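Local coordinates for phosphate-binding protein (Xanthomonas axonopodis pv. citri, PDB 5UB3) that probably senses a periplasmic ligand as the binding-protein half of a receptor–diguanylate cyclase pair, with a chloride ion bound in this structure, at residues 141-146 / 156-161; 113-118 / 175-180; 80-85 / 227-232. All blocks are in the same frame, centred on the assembly; numbering follows the deposited sequence.

Interaction 1 of 3, residues 141-146 / 156-161; sequences CDVLLS and AGYLMV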
ATOM      1  N   CYS A 141     -12.648  15.518   8.243  1.00 24.55           N
ATOM      2  CA  CYS A 141     -11.322  15.287   8.744  1.00 25.18           C
ATOM      3  C   CYS A 141     -10.356  16.197   8.046  1.00 24.15           C
ATOM      4  O   CYS A 141      -9.891  15.899   6.964  1.00 26.25           O
ATOM      5  CB  CYS A 141     -10.963  13.816   8.579  1.00 26.42           C
ATOM      6  SG  CYS A 141      -9.508  13.382   9.610  1.00 25.50           S
ATOM      7  N   ASP A 142     -10.080  17.349   8.685  1.00 22.09           N
ATOM      8  CA  ASP A 142      -9.279  18.367   8.123  1.00 19.65           C
ATOM      9  C   ASP A 142      -7.826  18.088   8.358  1.00 19.86           C
ATOM     10  O   ASP A 142      -7.459  17.508   9.398  1.00 20.09           O
ATOM     11  CB  ASP A 142      -9.613  19.716   8.768  1.00 20.32           C
ATOM     12  CG  ASP A 142     -11.094  20.099   8.590  1.00 20.36           C
ATOM     13  OD1 ASP A 142     -11.545  20.122   7.446  1.00 20.52           O
ATOM     14  OD2 ASP A 142     -11.749  20.409   9.584  1.00 20.50           O
ATOM     15  N   VAL A 143      -6.967  18.486   7.432  1.00 18.41           N
ATOM     16  CA  VAL A 143      -5.537  18.310   7.677  1.00 19.16           C
ATOM     17  C   VAL A 143      -5.113  19.217   8.825  1.00 18.35           C
ATOM     18  O   VAL A 143      -5.487  20.395   8.851  1.00 15.70           O
ATOM     19  CB  VAL A 143      -4.664  18.458   6.420  1.00 21.00           C
ATOM     20  CG1 VAL A 143      -4.617  19.872   5.903  1.00 20.62           C
ATOM     21  CG2 VAL A 143      -3.248  17.990   6.738  1.00 22.55           C
ATOM     22  N   LEU A 144      -4.371  18.658   9.784  1.00 16.02           N
ATOM     23  CA  LEU A 144      -3.783  19.467  10.839  1.00 16.79           C
ATOM     24  C   LEU A 144      -2.305  19.700  10.568  1.00 18.16           C
ATOM     25  O   LEU A 144      -1.609  18.849  10.077  1.00 20.52           O
ATOM     26  CB  LEU A 144      -4.010  18.847  12.174  1.00 17.81           C
ATOM     27  CG  LEU A 144      -5.481  18.605  12.534  1.00 18.02           C
ATOM     28  CD1 LEU A 144      -5.501  17.843  13.876  1.00 20.32           C
ATOM     29  CD2 LEU A 144      -6.320  19.872  12.597  1.00 19.26           C
ATOM     30  N   LEU A 145      -1.835  20.879  10.892  1.00 17.90           N
ATOM     31  CA  LEU A 145      -0.524  21.260  10.504  1.00 19.94           C
ATOM     32  C   LEU A 145       0.577  20.710  11.413  1.00 20.08           C
ATOM     33  O   LEU A 145       1.664  20.443  10.988  1.00 20.95           O
ATOM     34  CB  LEU A 145      -0.480  22.777  10.425  1.00 21.76           C
ATOM     35  CG  LEU A 145      -1.116  23.218   9.110  1.00 21.27           C
ATOM     36  CD1 LEU A 145      -2.662  23.288   9.171  1.00 22.99           C
ATOM     37  CD2 LEU A 145      -0.458  24.522   8.731  1.00 23.92           C
ATOM     38  N   SER A 146       0.278  20.567  12.682  1.00 20.93           N
ATOM     39  CA  SER A 146       1.253  20.061  13.643  1.00 19.13           C
ATOM     40  C   SER A 146       0.489  19.480  14.801  1.00 18.48           C
ATOM     41  O   SER A 146      -0.709  19.629  14.906  1.00 17.14           O
ATOM     42  CB  SER A 146       2.151  21.159  14.121  1.00 18.15           C
ATOM     43  OG  SER A 146       1.390  22.049  14.908  1.00 16.52           O
ATOM     44  N   ALA A 156     -13.107  15.819  12.854  1.00 22.89           N
ATOM     45  CA  ALA A 156     -11.817  15.275  13.167  1.00 21.25           C
ATOM     46  C   ALA A 156     -10.745  16.085  12.425  1.00 21.38           C
ATOM     47  O   ALA A 156     -11.027  17.011  11.605  1.00 21.58           O
ATOM     48  CB  ALA A 156     -11.747  13.836  12.752  1.00 22.95           C
ATOM     49  N   GLY A 157      -9.510  15.736  12.715  1.00 20.21           N
ATOM     50  CA  GLY A 157      -8.374  16.235  12.008  1.00 18.40           C
ATOM     51  C   GLY A 157      -7.319  15.151  11.932  1.00 18.54           C
ATOM     52  O   GLY A 157      -7.254  14.258  12.826  1.00 19.77           O
ATOM     53  N   TYR A 158      -6.502  15.212  10.904  1.00 16.66           N
ATOM     54  CA  TYR A 158      -5.458  14.217  10.750  1.00 18.77           C
ATOM     55  C   TYR A 158      -4.110  14.827  10.703  1.00 17.78           C
ATOM     56  O   TYR A 158      -3.944  15.974  10.249  1.00 18.52           O
ATOM     57  CB  TYR A 158      -5.680  13.295   9.564  1.00 18.73           C
ATOM     58  CG  TYR A 158      -5.476  13.893   8.226  1.00 20.31           C
ATOM     59  CD1 TYR A 158      -6.462  14.617   7.644  1.00 21.61           C
ATOM     60  CD2 TYR A 158      -4.292  13.709   7.524  1.00 20.32           C
ATOM     61  CE1 TYR A 158      -6.284  15.169   6.404  1.00 23.70           C
ATOM     62  CE2 TYR A 158      -4.118  14.237   6.283  1.00 23.34           C
ATOM     63  CZ  TYR A 158      -5.118  14.962   5.729  1.00 22.54           C
ATOM     64  OH  TYR A 158      -5.013  15.516   4.499  1.00 26.69           O
ATOM     65  N   LEU A 159      -3.155  14.050  11.190  1.00 17.62           N
ATOM     66  CA  LEU A 159      -1.756  14.388  11.123  1.00 19.63           C
ATOM     67  C   LEU A 159      -0.992  13.273  10.407  1.00 20.99           C
ATOM     68  O   LEU A 159      -1.090  12.096  10.794  1.00 20.26           O
ATOM     69  CB  LEU A 159      -1.222  14.516  12.522  1.00 20.89           C
ATOM     70  CG  LEU A 159      -1.754  15.724  13.244  1.00 21.56           C
ATOM     71  CD1 LEU A 159      -1.649  15.539  14.734  1.00 26.21           C
ATOM     72  CD2 LEU A 159      -0.962  16.927  12.778  1.00 23.11           C
ATOM     73  N   MET A 160      -0.192  13.666   9.437  1.00 20.53           N
ATOM     74  CA  MET A 160       0.693  12.714   8.748  1.00 23.48           C
ATOM     75  C   MET A 160       1.948  12.565   9.574  1.00 23.13           C
ATOM     76  O   MET A 160       2.670  13.523   9.739  1.00 22.77           O
ATOM     77  CB  MET A 160       1.065  13.207   7.369  1.00 25.04           C
ATOM     78  CG  MET A 160      -0.143  13.580   6.535  1.00 31.77           C
ATOM     79  SD  MET A 160      -1.094  12.129   6.074  1.00 40.58           S
ATOM     80  CE  MET A 160      -0.709  12.211   4.319  1.00 41.83           C
ATOM     81  N   VAL A 161       2.200  11.348  10.033  1.00 22.09           N
ATOM     82  CA  VAL A 161       3.391  11.032  10.821  1.00 23.42           C
ATOM     83  C   VAL A 161       4.416  10.134  10.062  1.00 24.78           C
ATOM     84  O   VAL A 161       5.447   9.754  10.617  1.00 27.96           O
ATOM     85  CB  VAL A 161       2.972  10.441  12.165  1.00 22.22           C
ATOM     86  CG1 VAL A 161       1.993  11.356  12.889  1.00 22.26           C
ATOM     87  CG2 VAL A 161       2.355   9.059  12.021  1.00 20.75           C
TER
HETATM   88  O   HOH W   1     -11.106  19.787  12.040  1.00 25.97           O
HETATM   89  O   HOH W   2      -0.483  16.645   8.861  1.00 20.90           O

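Interaction 2 of 3, residues 113-118 / 175-180; sequences GHTLAL and LIDVGA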
ATOM      1  N   GLY A 113     -14.118  15.798  16.833  1.00 28.86           N
ATOM      2  CA  GLY A 113     -13.327  16.424  17.883  1.00 25.73           C
ATOM      3  C   GLY A 113     -11.941  15.924  18.167  1.00 25.01           C
ATOM      4  O   GLY A 113     -11.266  16.486  18.985  1.00 28.34           O
ATOM      5  N   HIS A 114     -11.484  14.873  17.500  1.00 23.10           N
ATOM      6  CA  HIS A 114     -10.249  14.204  17.846  1.00 23.54           C
ATOM      7  C   HIS A 114      -9.310  14.126  16.665  1.00 20.38           C
ATOM      8  O   HIS A 114      -9.683  14.466  15.547  1.00 21.29           O
ATOM      9  CB  HIS A 114     -10.553  12.814  18.373  1.00 26.11           C
ATOM     10  CG  HIS A 114     -11.178  12.849  19.724  1.00 28.46           C
ATOM     11  ND1 HIS A 114     -12.523  12.671  19.918  1.00 32.88           N
ATOM     12  CD2 HIS A 114     -10.659  13.153  20.934  1.00 28.22           C
ATOM     13  CE1 HIS A 114     -12.808  12.824  21.196  1.00 32.50           C
ATOM     14  NE2 HIS A 114     -11.687  13.112  21.835  1.00 30.84           N
ATOM     15  N   THR A 115      -8.104  13.667  16.917  1.00 18.21           N
ATOM     16  CA  THR A 115      -7.075  13.665  15.921  1.00 19.46           C
ATOM     17  C   THR A 115      -6.734  12.213  15.525  1.00 18.85           C
ATOM     18  O   THR A 115      -6.800  11.282  16.304  1.00 18.07           O
ATOM     19  CB  THR A 115      -5.832  14.439  16.419  1.00 20.17           C
ATOM     20  OG1 THR A 115      -5.357  13.803  17.585  1.00 18.72           O
ATOM     21  CG2 THR A 115      -6.178  15.829  16.759  1.00 19.84           C
ATOM     22  N   LEU A 116      -6.372  12.076  14.276  1.00 20.55           N
ATOM     23  CA  LEU A 116      -6.047  10.798  13.686  1.00 20.20           C
ATOM     24  C   LEU A 116      -4.650  10.868  13.062  1.00 17.97           C
ATOM     25  O   LEU A 116      -4.403  11.741  12.292  1.00 19.02           O
ATOM     26  CB  LEU A 116      -7.058  10.543  12.591  1.00 18.53           C
ATOM     27  CG  LEU A 116      -6.859   9.356  11.669  1.00 18.22           C
ATOM     28  CD1 LEU A 116      -7.033   8.021  12.375  1.00 18.84           C
ATOM     29  CD2 LEU A 116      -7.897   9.459  10.578  1.00 17.96           C
ATOM     30  N   ALA A 117      -3.811   9.879  13.342  1.00 16.78           N
ATOM     31  CA  ALA A 117      -2.512   9.689  12.757  1.00 16.83           C
ATOM     32  C   ALA A 117      -2.625   8.851  11.508  1.00 17.79           C
ATOM     33  O   ALA A 117      -3.046   7.708  11.586  1.00 18.80           O
ATOM     34  CB  ALA A 117      -1.583   8.954  13.751  1.00 18.10           C
ATOM     35  N   LEU A 118      -2.213   9.413  10.391  1.00 17.15           N
ATOM     36  CA  LEU A 118      -2.127   8.711   9.129  1.00 18.17           C
ATOM     37  C   LEU A 118      -0.713   8.671   8.644  1.00 18.55           C
ATOM     38  O   LEU A 118       0.176   9.317   9.190  1.00 18.58           O
ATOM     39  CB  LEU A 118      -2.985   9.443   8.141  1.00 18.16           C
ATOM     40  CG  LEU A 118      -4.450   9.467   8.586  1.00 17.95           C
ATOM     41  CD1 LEU A 118      -5.306  10.154   7.523  1.00 20.16           C
ATOM     42  CD2 LEU A 118      -4.952   8.064   8.778  1.00 18.26           C
ATOM     43  N   LEU A 175      -0.118  11.837  21.844  1.00 24.97           N
ATOM     44  CA  LEU A 175       0.058  13.002  20.979  1.00 23.55           C
ATOM     45  C   LEU A 175      -1.113  13.100  20.050  1.00 23.25           C
ATOM     46  O   LEU A 175      -1.476  14.174  19.695  1.00 20.17           O
ATOM     47  CB  LEU A 175       1.324  12.884  20.190  1.00 24.28           C
ATOM     48  CG  LEU A 175       2.542  12.840  21.113  1.00 28.83           C
ATOM     49  CD1 LEU A 175       3.737  12.309  20.340  1.00 28.92           C
ATOM     50  CD2 LEU A 175       2.850  14.199  21.732  1.00 28.96           C
ATOM     51  N   ILE A 176      -1.721  11.969  19.711  1.00 21.45           N
ATOM     52  CA  ILE A 176      -2.783  11.870  18.707  1.00 23.71           C
ATOM     53  C   ILE A 176      -3.780  10.847  19.243  1.00 21.95           C
ATOM     54  O   ILE A 176      -3.363   9.892  19.873  1.00 21.00           O
ATOM     55  CB  ILE A 176      -2.177  11.445  17.352  1.00 25.55           C
ATOM     56  CG1 ILE A 176      -1.168  12.501  16.877  1.00 28.12           C
ATOM     57  CG2 ILE A 176      -3.259  11.292  16.278  1.00 26.29           C
ATOM     58  CD1 ILE A 176      -0.502  12.202  15.529  1.00 28.12           C
ATOM     59  N   ASP A 177      -5.074  11.078  19.049  1.00 19.11           N
ATOM     60  CA  ASP A 177      -6.079  10.278  19.669  1.00 20.68           C
ATOM     61  C   ASP A 177      -6.247   8.905  18.990  1.00 19.05           C
ATOM     62  O   ASP A 177      -6.484   7.898  19.658  1.00 17.92           O
ATOM     63  CB  ASP A 177      -7.416  10.997  19.632  1.00 22.16           C
ATOM     64  CG  ASP A 177      -7.366  12.381  20.294  1.00 24.52           C
ATOM     65  OD1 ASP A 177      -6.911  12.469  21.418  1.00 29.17           O
ATOM     66  OD2 ASP A 177      -7.782  13.369  19.668  1.00 22.96           O
ATOM     67  N   VAL A 178      -6.157   8.888  17.678  1.00 18.05           N
ATOM     68  CA  VAL A 178      -6.517   7.677  16.917  1.00 17.02           C
ATOM     69  C   VAL A 178      -5.462   7.351  15.906  1.00 17.21           C
ATOM     70  O   VAL A 178      -4.822   8.237  15.323  1.00 17.86           O
ATOM     71  CB  VAL A 178      -7.898   7.796  16.234  1.00 16.90           C
ATOM     72  CG1 VAL A 178      -8.307   6.490  15.599  1.00 15.86           C
ATOM     73  CG2 VAL A 178      -8.999   8.327  17.142  1.00 17.17           C
ATOM     74  N   GLY A 179      -5.252   6.043  15.681  1.00 15.85           N
ATOM     75  CA  GLY A 179      -4.325   5.616  14.690  1.00 17.21           C
ATOM     76  C   GLY A 179      -4.993   4.718  13.675  1.00 16.69           C
ATOM     77  O   GLY A 179      -5.990   4.102  14.009  1.00 19.19           O
ATOM     78  N   ALA A 180      -4.476   4.706  12.437  1.00 18.03           N
ATOM     79  CA  ALA A 180      -4.975   3.784  11.414  1.00 17.54           C
ATOM     80  C   ALA A 180      -3.808   2.951  10.938  1.00 18.55           C
ATOM     81  O   ALA A 180      -2.777   3.473  10.639  1.00 18.02           O
ATOM     82  CB  ALA A 180      -5.615   4.506  10.277  1.00 18.47           C
TER

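Interaction 3 of 3, residues 80-85 / 227-232; sequences HPLLMT and RLRVVL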
ATOM      1  N   HIS A  80      -1.354  -0.638 -15.281  1.00 17.46           N
ATOM      2  CA  HIS A  80      -2.536  -1.503 -15.212  1.00 17.43           C
ATOM      3  C   HIS A  80      -2.156  -2.795 -14.514  1.00 16.21           C
ATOM      4  O   HIS A  80      -0.985  -3.165 -14.516  1.00 15.98           O
ATOM      5  CB  HIS A  80      -3.129  -1.756 -16.612  1.00 17.47           C
ATOM      6  CG  HIS A  80      -2.137  -2.337 -17.572  1.00 18.51           C
ATOM      7  ND1 HIS A  80      -1.250  -1.550 -18.269  1.00 19.55           N
ATOM      8  CD2 HIS A  80      -1.907  -3.603 -17.969  1.00 18.11           C
ATOM      9  CE1 HIS A  80      -0.463  -2.312 -19.009  1.00 18.85           C
ATOM     10  NE2 HIS A  80      -0.851  -3.557 -18.858  1.00 19.70           N
ATOM     11  N   PRO A  81      -3.134  -3.499 -13.943  1.00 16.49           N
ATOM     12  CA  PRO A  81      -2.800  -4.710 -13.201  1.00 16.54           C
ATOM     13  C   PRO A  81      -2.279  -5.867 -14.054  1.00 17.39           C
ATOM     14  O   PRO A  81      -2.778  -6.073 -15.146  1.00 15.92           O
ATOM     15  CB  PRO A  81      -4.135  -5.083 -12.528  1.00 16.79           C
ATOM     16  CG  PRO A  81      -4.955  -3.823 -12.533  1.00 16.90           C
ATOM     17  CD  PRO A  81      -4.528  -3.043 -13.708  1.00 17.00           C
ATOM     18  N   LEU A  82      -1.281  -6.582 -13.558  1.00 18.10           N
ATOM     19  CA  LEU A  82      -0.726  -7.744 -14.202  1.00 17.32           C
ATOM     20  C   LEU A  82      -1.212  -9.003 -13.499  1.00 19.03           C
ATOM     21  O   LEU A  82      -1.686  -9.925 -14.168  1.00 19.82           O
ATOM     22  CB  LEU A  82       0.785  -7.715 -14.070  1.00 17.91           C
ATOM     23  CG  LEU A  82       1.537  -8.855 -14.766  1.00 19.41           C
ATOM     24  CD1 LEU A  82       1.726  -8.491 -16.196  1.00 22.68           C
ATOM     25  CD2 LEU A  82       2.875  -9.065 -14.094  1.00 21.44           C
ATOM     26  N   LEU A  83      -1.026  -9.043 -12.176  1.00 17.50           N
ATOM     27  CA  LEU A  83      -1.293 -10.198 -11.306  1.00 18.00           C
ATOM     28  C   LEU A  83      -1.768  -9.704  -9.968  1.00 17.75           C
ATOM     29  O   LEU A  83      -1.354  -8.641  -9.541  1.00 19.46           O
ATOM     30  CB  LEU A  83      -0.021 -11.040 -11.061  1.00 17.82           C
ATOM     31  CG  LEU A  83       0.473 -11.873 -12.230  1.00 19.67           C
ATOM     32  CD1 LEU A  83       1.834 -12.472 -11.954  1.00 19.22           C
ATOM     33  CD2 LEU A  83      -0.575 -12.916 -12.600  1.00 21.45           C
ATOM     34  N   MET A  84      -2.682 -10.410  -9.318  1.00 16.84           N
ATOM     35  CA  MET A  84      -2.997 -10.151  -7.919  1.00 16.84           C
ATOM     36  C   MET A  84      -1.952 -10.862  -7.084  1.00 17.52           C
ATOM     37  O   MET A  84      -1.497 -11.937  -7.433  1.00 19.22           O
ATOM     38  CB  MET A  84      -4.411 -10.620  -7.525  1.00 15.31           C
ATOM     39  CG  MET A  84      -5.506 -10.005  -8.332  1.00 16.05           C
ATOM     40  SD  MET A  84      -5.554  -8.211  -8.338  1.00 17.37           S
ATOM     41  CE  MET A  84      -5.802  -7.907  -6.566  1.00 19.72           C
ATOM     42  N   THR A  85      -1.548 -10.231  -5.991  1.00 16.99           N
ATOM     43  CA  THR A  85      -0.413 -10.648  -5.209  1.00 16.55           C
ATOM     44  C   THR A  85      -0.852 -10.979  -3.802  1.00 18.30           C
ATOM     45  O   THR A  85      -1.605 -10.220  -3.165  1.00 16.75           O
ATOM     46  CB  THR A  85       0.698  -9.575  -5.226  1.00 17.87           C
ATOM     47  OG1 THR A  85       0.953  -9.267  -6.594  1.00 17.70           O
ATOM     48  CG2 THR A  85       1.957  -9.996  -4.525  1.00 16.83           C
ATOM     49  N   ARG A 227       4.974 -12.435 -20.835  1.00 22.76           N
ATOM     50  CA  ARG A 227       6.013 -13.326 -20.364  1.00 21.12           C
ATOM     51  C   ARG A 227       6.298 -13.031 -18.897  1.00 19.86           C
ATOM     52  O   ARG A 227       6.509 -13.943 -18.122  1.00 17.99           O
ATOM     53  CB  ARG A 227       7.283 -13.100 -21.196  1.00 22.49           C
ATOM     54  CG  ARG A 227       8.482 -13.897 -20.741  1.00 22.91           C
ATOM     55  CD  ARG A 227       8.279 -15.413 -20.949  1.00 23.96           C
ATOM     56  NE  ARG A 227       9.345 -16.142 -20.247  1.00 24.13           N
ATOM     57  CZ  ARG A 227       9.278 -17.415 -19.828  1.00 26.95           C
ATOM     58  NH1 ARG A 227       8.174 -18.157 -20.022  1.00 26.74           N
ATOM     59  NH2 ARG A 227      10.326 -17.947 -19.190  1.00 25.48           N
ATOM     60  N   LEU A 228       6.315 -11.750 -18.532  1.00 17.96           N
ATOM     61  CA  LEU A 228       6.435 -11.397 -17.105  1.00 18.26           C
ATOM     62  C   LEU A 228       5.395 -12.124 -16.241  1.00 17.93           C
ATOM     63  O   LEU A 228       5.738 -12.671 -15.189  1.00 18.44           O
ATOM     64  CB  LEU A 228       6.279  -9.902 -16.861  1.00 16.81           C
ATOM     65  CG  LEU A 228       6.559  -9.386 -15.444  1.00 16.85           C
ATOM     66  CD1 LEU A 228       7.918  -9.801 -14.862  1.00 16.71           C
ATOM     67  CD2 LEU A 228       6.462  -7.870 -15.479  1.00 17.95           C
ATOM     68  N   ARG A 229       4.150 -12.081 -16.700  1.00 18.76           N
ATOM     69  CA  ARG A 229       3.025 -12.704 -16.033  1.00 19.28           C
ATOM     70  C   ARG A 229       3.317 -14.189 -15.894  1.00 20.40           C
ATOM     71  O   ARG A 229       3.195 -14.748 -14.831  1.00 18.52           O
ATOM     72  CB  ARG A 229       1.725 -12.476 -16.818  1.00 19.89           C
ATOM     73  CG  ARG A 229       0.539 -12.893 -15.966  1.00 23.40           C
ATOM     74  CD  ARG A 229      -0.825 -12.758 -16.577  1.00 27.13           C
ATOM     75  NE  ARG A 229      -1.184 -11.369 -16.817  1.00 30.47           N
ATOM     76  CZ  ARG A 229      -1.024 -10.747 -17.976  1.00 31.86           C
ATOM     77  NH1 ARG A 229      -0.453 -11.385 -18.993  1.00 34.03           N
ATOM     78  NH2 ARG A 229      -1.455  -9.488 -18.135  1.00 31.96           N
ATOM     79  N   VAL A 230       3.724 -14.815 -16.991  1.00 21.26           N
ATOM     80  CA  VAL A 230       4.019 -16.249 -16.957  1.00 23.24           C
ATOM     81  C   VAL A 230       5.135 -16.470 -15.966  1.00 23.00           C
ATOM     82  O   VAL A 230       5.015 -17.370 -15.066  1.00 22.85           O
ATOM     83  CB  VAL A 230       4.312 -16.799 -18.363  1.00 24.97           C
ATOM     84  CG1 VAL A 230       4.796 -18.244 -18.291  1.00 27.86           C
ATOM     85  CG2 VAL A 230       3.050 -16.728 -19.223  1.00 24.97           C
ATOM     86  N   VAL A 231       6.173 -15.642 -16.023  1.00 18.95           N
ATOM     87  CA  VAL A 231       7.320 -15.933 -15.152  1.00 20.88           C
ATOM     88  C   VAL A 231       6.940 -15.818 -13.651  1.00 22.21           C
ATOM     89  O   VAL A 231       7.326 -16.635 -12.820  1.00 24.58           O
ATOM     90  CB  VAL A 231       8.498 -15.007 -15.483  1.00 20.06           C
ATOM     91  CG1 VAL A 231       9.563 -15.093 -14.428  1.00 20.02           C
ATOM     92  CG2 VAL A 231       9.069 -15.349 -16.844  1.00 23.12           C
ATOM     93  N   LEU A 232       6.198 -14.775 -13.303  1.00 20.55           N
ATOM     94  CA  LEU A 232       5.800 -14.592 -11.916  1.00 19.98           C
ATOM     95  C   LEU A 232       4.870 -15.722 -11.438  1.00 21.09           C
ATOM     96  O   LEU A 232       5.075 -16.299 -10.361  1.00 19.77           O
ATOM     97  CB  LEU A 232       5.126 -13.212 -11.758  1.00 18.88           C
ATOM     98  CG  LEU A 232       6.194 -12.132 -11.853  1.00 18.62           C
ATOM     99  CD1 LEU A 232       5.536 -10.770 -11.843  1.00 21.01           C
ATOM    100  CD2 LEU A 232       7.277 -12.249 -10.779  1.00 19.14           C
TER

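Interaction 1 of 3, residues 141-146 / 156-161
Val143 covers one face of the Tyr158 ring: its CG2 makes a CH-pi contact 4.1 Å from the centroid, while its CA lies 3.5 Å from Tyr158 CE1 over the same ring. The edge is met by Cys141, whose carbonyl O lies in the ring plane and whose SG makes a sulfur-aromatic contact 5.1 Å from the centroid, 74° off the normal. Tyr127 and Met131 of helix 124-136 also touch the tyrosine side chain. The ring belongs to a parallel strand pair of the alpha/beta periplasmic binding-protein fold, with Cys141, Val143, Ala156 and Tyr158 on one face. Asp142 N bonds to Ala156 O, Tyr158 N to Asp142 O (2.9 Å) and Leu144 N to Tyr158 O (2.8 Å). One water donates to both Ala156 O and Asp142 OD2, bridging the chains. Past the pairing a second water joins them, donating to Leu144 O and accepting from Met160 N. A CB on Gly157 would run into Leu144 CG; without one, the leucine sits against the glycine, its CG 3.8 Å from Gly157 CA. Leu159 CD2 packs against Leu144 CB, 3.7 Å away, and reaches the carbonyl O atoms of Leu144 and Ser146.

Interaction 2 of 3, residues 113-118 / 175-180
Asp177 and Thr115 exchange polar contacts where the two chains come together. Asp177 OD2 accepts the backbone N-H of Thr115 at 2.8 Å, on the anti side of the carboxylate and 17° out of its plane. In return, Thr115 OG1 accepts from Asp177 N at 3.1 Å; with chi1 at 60° the hydroxyl oxygen stands between the backbone N and the carbonyl carbon. The His114 ring presents its edge to the same carboxylate, with CD2 3.2 Å from Asp177 OD2 and the two planes 87° apart. CD2 is a carbon, so this is close edge packing; the ring's ND1 bonds to Gln110 O.

Backbone bonds follow: Val178 N to Thr115 O and Ala117 N to Val178 O, both at 2.8 Å, then a weak one from Ala180 N to Ala117 O. They join parallel strands 115-118 and 178-182 in an alpha/beta sheet of the periplasmic binding-protein fold, where strand 115-118 is flanked on its other edge by strand 156-160.

Apolar contacts lie on both faces. On one, Leu116 CD1 meets Val178 CG1 at 3.8 Å, and Leu118 CD2 reaches Ala180 CB at 3.9 Å; Phe97 touches Leu116 and Val178, and Pro130 of helix 124-136 touches Leu118 and Ala180. On the other, Ile176 CG2 lies 3.8 Å from Ala117 CB and also approaches Thr115 OG1, while Val167 and Phe170 of helix 164-172 pack on Ala117 and Ile176 respectively.

Interaction 3 of 3, residues 80-85 / 227-232
Leu82 and Arg229 run alongside each other, pointing opposite ways. Leu82 CD1 lies 3.8 Å above the Arg229 guanidinium plane, nearer its rim than its centre, while Arg229 NE donates to Leu82 O at 3.1 Å with an N-H...O angle of 158°. The arginine chain is extended through chi2 and bends at chi3 (-66°), which carries NE to that carbonyl. Leu82 crosses Leu228 and Leu232 at about a right angle, its CD2 being 3.9 Å from both Leu228 CG and Leu232 CD1. Leu83 lies obliquely across its two partners: CD2 rests on Arg229 CG at 3.5 Å, and CD1 is tight against Leu232 CB at 3.4 Å. Leu82 and Leu83 form a classic beta bulge opposite Glu214, consistent with both successive side chains reaching the helix. Helix 222-235 thus packs on strand 79-87, which runs between strands 209-217 and 251-255, probably in one lobe of the periplasmic binding-protein fold. Arg229 plays two parts: its methylenes join the leucine packing, while its polar end holds a backbone carbonyl and, through NH2, a salt bridge to Glu225. That carboxylate, also bonded by His80 NE2, probably offsets the guanidinium charge beside the apolar layer.

Interactions 1 and 2 adjoin, their centres 8 Å apart. Strand 156-160 of the first pairs with strand 115-118 of the second, making successive neighbours in the order 141-143, 156-160, 115-118, 178-182; helix 124-136 touches both contacts. Interaction 3, between strand 79-87 and helix 222-235, lies on the opposite side of the chain's centre, about 37 Å from each between centres. Along the sequence the contacts enclose one another: 80-85 and 227-232 outermost, 113-118 and 175-180 next, 141-146 with 156-161 innermost. This is consistent with a two-lobed periplasmic binding protein, whose chain leaves one lobe, builds the other and returns; such proteins generally bind ligands between the lobes.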